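Local coordinates for protein starch synthase I (Hordeum vulgare, PDB 4HLN) that belongs to the plant starch synthases, glycosyltransferases built from two Rossmann-like domains that face each other in the GT-B fold, at residues C247-P250 / L251-L255; V505-S508 / H509-A513. All blocks are in the same frame, centred on the assembly; numbering follows the deposited sequence.

Local side-chain contacts can be compared at the end of one helix and the start of another, in the two halves of a GT-B protein. Interaction 1 (247-255) closes helix 235-252 beside the mixed sheet of the N-terminal half; interaction 2 (505-513) opens helix 505-514 beside the parallel sheet of the C-terminal half. Their centres lie 45 Å apart, on opposite sides of the chain's centre, and their nearest atoms are about 35 Å apart. Neither supplies any of the residues lining the glycan pocket, such as Phe-556, Trp-569 and His-593. A disulfide, Cys-147 to Cys-527, links the two halves, whereas each contact stays within one.

Interaction 1: C247-P250 / L251-L255; sequences CEAP and LILEL
Glu-248 lies across Leu-251 and Ile-252 in the last turn of helix 235-252, where side-chain torsions decide which atoms meet. A bend at its second torsion (chi2 -61°) turns the carboxylate along the helix toward its C-terminal end, bringing OE1 within 3.9 Å of Ile-252 CG2 and OE2 equally close to Leu-251 CD1. These are contacts with methyl groups; the polar partner of OE2 is the hydroxyl of Tyr-284.

In Ile-252, CG1 is placed between the backbone N and the carbonyl carbon (chi1 67°), which sets it 3.4 Å from Glu-248 O and turns CG2 to the carboxylate. Within this turn Leu-253 reaches back with CD1, which comes to 4.1 Å from Ala-249 CB, while its CB rests against Ala-249 O.

The backbone beneath is that of a helix running out. It is kinked at Pro-250, whose ring nitrogen has no hydrogen to give to the preceding turn. Leu-251 N donates to Glu-248 O over three residues (2.8 Å). Ala-249 O accepts from Ile-252 N and also from Leu-253 N, the latter at 3.0 Å, just as the chain leaves helical conformation.

Around this end, Leu-251 rests on Tyr-284 of helix 276-284 and on Tyr-290, which also bonds Cys-247 O. Glu-248 and Ile-252 touch Ile-187 and Leu-253 touches Lys-185, both on strand 181-190, while Ala-249 meets Met-162 of strand 160-166.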
# COMPACT_ATOMS: atom_id res chain seq x y z
N CYS A 247 -15.24 -8.31 15.88
CA CYS A 247 -16.46 -7.59 16.25
C CYS A 247 -16.72 -7.64 17.76
O CYS A 247 -17.27 -6.72 18.34
CB CYS A 247 -17.66 -8.14 15.47
SG CYS A 247 -17.61 -7.68 13.73
N GLU A 248 -16.28 -8.72 18.39
CA GLU A 248 -16.42 -8.85 19.83
C GLU A 248 -15.38 -8.10 20.66
O GLU A 248 -15.68 -7.62 21.75
CB GLU A 248 -16.41 -10.33 20.21
CG GLU A 248 -17.71 -11.01 19.83
CD GLU A 248 -18.89 -10.37 20.54
OE1 GLU A 248 -18.88 -10.36 21.80
OE2 GLU A 248 -19.82 -9.87 19.86
N ALA A 249 -14.16 -7.99 20.15
CA ALA A 249 -13.07 -7.47 20.95
C ALA A 249 -13.38 -6.11 21.61
O ALA A 249 -13.16 -5.94 22.81
CB ALA A 249 -11.78 -7.40 20.13
N PRO A 250 -13.90 -5.16 20.83
CA PRO A 250 -14.19 -3.81 21.35
C PRO A 250 -15.31 -3.81 22.39
O PRO A 250 -15.46 -2.86 23.16
CB PRO A 250 -14.62 -3.03 20.10
CG PRO A 250 -14.08 -3.81 18.95
CD PRO A 250 -14.14 -5.25 19.38
N LEU A 251 -16.10 -4.88 22.41
CA LEU A 251 -17.19 -4.99 23.36
C LEU A 251 -16.83 -5.74 24.64
O LEU A 251 -17.50 -5.57 25.65
CB LEU A 251 -18.37 -5.69 22.71
CG LEU A 251 -18.91 -5.10 21.41
CD1 LEU A 251 -19.92 -6.05 20.73
CD2 LEU A 251 -19.52 -3.75 21.65
N ILE A 252 -15.78 -6.55 24.61
CA ILE A 252 -15.52 -7.40 25.78
C ILE A 252 -14.14 -7.36 26.41
O ILE A 252 -13.98 -7.84 27.54
CB ILE A 252 -15.84 -8.88 25.51
CG1 ILE A 252 -14.87 -9.47 24.48
CG2 ILE A 252 -17.31 -9.06 25.14
CD1 ILE A 252 -14.95 -10.96 24.42
N LEU A 253 -13.15 -6.81 25.72
CA LEU A 253 -11.82 -6.75 26.30
C LEU A 253 -11.62 -5.49 27.16
O LEU A 253 -11.63 -4.37 26.64
CB LEU A 253 -10.75 -6.86 25.21
CG LEU A 253 -10.74 -8.21 24.48
CD1 LEU A 253 -9.58 -8.30 23.53
CD2 LEU A 253 -10.68 -9.36 25.46
N GLU A 254 -11.44 -5.67 28.46
CA GLU A 254 -11.17 -4.52 29.33
C GLU A 254 -9.69 -4.14 29.38
O GLU A 254 -9.03 -4.31 30.40
CB GLU A 254 -11.73 -4.72 30.74
CG GLU A 254 -13.20 -5.03 30.77
CD GLU A 254 -13.87 -4.61 32.06
OE1 GLU A 254 -15.10 -4.36 32.03
OE2 GLU A 254 -13.18 -4.51 33.10
N LEU A 255 -9.19 -3.61 28.27
CA LEU A 255 -7.81 -3.17 28.16
C LEU A 255 -7.55 -1.90 28.96
O LEU A 255 -8.25 -0.89 28.79
CB LEU A 255 -7.49 -2.94 26.69
CG LEU A 255 -7.85 -4.22 25.92
CD1 LEU A 255 -7.82 -4.01 24.41
CD2 LEU A 255 -6.96 -5.40 26.35
O HOH W 1 -12.25 -3.50 24.35

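Interaction 2: V505-S508 / H509-A513; sequences VPVS and HRITA
Val-505, the first residue of helix 505-514, packs beside His-509 one turn on; the helix is the link of a beta-alpha-beta crossover from strand 497-501 to strand 517-520 in the Rossmann-like C-terminal half.

Apolar contacts come first. Val-507 CG1 meets Ile-511 CD1 at 3.8 Å, the two side chains crossing at a slant, and Ile-511 continues onto Ile-446 of strand 442-446 and Leu-475 of strand 471-476.

Flat groups form the second set. The His-509 imidazole runs alongside Val-505, with CD2 at 3.9 Å from Val-505 CG2 and the ring edge facing Val-505 O; its ND1 is bonded to Asp-406 and its ring stacks with Trp-401. The Arg-510 chain, bent at chi3 (-123°), folds back so that one guanidinium face covers Pro-506 O, 3.7 Å from the plane, while NH1 bridges to Glu-431 and NE bonds Cys-408 O.

Hydrogen bonds complete the account. Val-505 O receives His-509 N and Ser-508 OG from the same face of its plane, OG at 2.7 Å. Ser-508 O is gripped from opposite faces instead, by Thr-512 N at 3.0 Å and by the hydroxyl OG1 of Thr-512 at 2.7 Å.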
# COMPACT_ATOMS: atom_id res chain seq x y z
N VAL A 505 21.79 -0.96 0.94
CA VAL A 505 21.02 0.21 1.30
C VAL A 505 21.88 1.46 1.12
O VAL A 505 21.40 2.49 0.66
CB VAL A 505 20.33 0.06 2.69
CG1 VAL A 505 20.62 -1.33 3.27
CG2 VAL A 505 20.73 1.20 3.67
N PRO A 506 23.18 1.36 1.43
CA PRO A 506 24.02 2.55 1.22
C PRO A 506 24.08 2.98 -0.24
O PRO A 506 24.03 4.19 -0.53
CB PRO A 506 25.39 2.08 1.71
CG PRO A 506 25.06 1.07 2.78
CD PRO A 506 23.86 0.33 2.23
N VAL A 507 24.18 2.02 -1.16
CA VAL A 507 24.25 2.37 -2.57
C VAL A 507 22.91 2.89 -3.09
O VAL A 507 22.87 3.76 -3.97
CB VAL A 507 24.73 1.19 -3.43
CG1 VAL A 507 24.58 1.53 -4.91
CG2 VAL A 507 26.20 0.87 -3.11
N SER A 508 21.82 2.38 -2.55
CA SER A 508 20.51 2.86 -2.97
C SER A 508 20.29 4.31 -2.52
O SER A 508 19.66 5.10 -3.23
CB SER A 508 19.40 1.93 -2.47
OG SER A 508 19.37 1.91 -1.06
N HIS A 509 20.83 4.67 -1.36
CA HIS A 509 20.74 6.06 -0.89
C HIS A 509 21.50 6.98 -1.84
O HIS A 509 21.01 8.04 -2.23
CB HIS A 509 21.28 6.21 0.55
CG HIS A 509 20.30 5.81 1.62
ND1 HIS A 509 19.75 6.71 2.50
CD2 HIS A 509 19.79 4.60 1.96
CE1 HIS A 509 18.93 6.09 3.32
NE2 HIS A 509 18.93 4.80 3.02
N ARG A 510 22.71 6.56 -2.22
CA ARG A 510 23.54 7.36 -3.12
C ARG A 510 22.97 7.47 -4.53
O ARG A 510 23.12 8.50 -5.19
CB ARG A 510 24.94 6.78 -3.21
CG ARG A 510 25.86 7.27 -2.13
CD ARG A 510 27.16 6.49 -2.16
NE ARG A 510 27.37 5.86 -0.87
CZ ARG A 510 27.79 4.62 -0.69
NH1 ARG A 510 28.06 3.85 -1.74
NH2 ARG A 510 27.95 4.15 0.54
N ILE A 511 22.31 6.41 -4.99
CA ILE A 511 21.64 6.47 -6.28
C ILE A 511 20.50 7.47 -6.19
O ILE A 511 20.35 8.33 -7.06
CB ILE A 511 21.11 5.11 -6.73
CG1 ILE A 511 22.25 4.29 -7.33
CG2 ILE A 511 20.02 5.28 -7.78
CD1 ILE A 511 21.97 2.83 -7.38
N THR A 512 19.72 7.37 -5.13
CA THR A 512 18.57 8.25 -4.96
C THR A 512 19.02 9.70 -4.99
O THR A 512 18.41 10.54 -5.66
CB THR A 512 17.83 7.95 -3.66
OG1 THR A 512 17.44 6.58 -3.67
CG2 THR A 512 16.59 8.83 -3.52
N ALA A 513 20.10 9.99 -4.27
CA ALA A 513 20.62 11.35 -4.22
C ALA A 513 21.31 11.76 -5.51
O ALA A 513 21.18 12.90 -5.93
CB ALA A 513 21.56 11.54 -3.01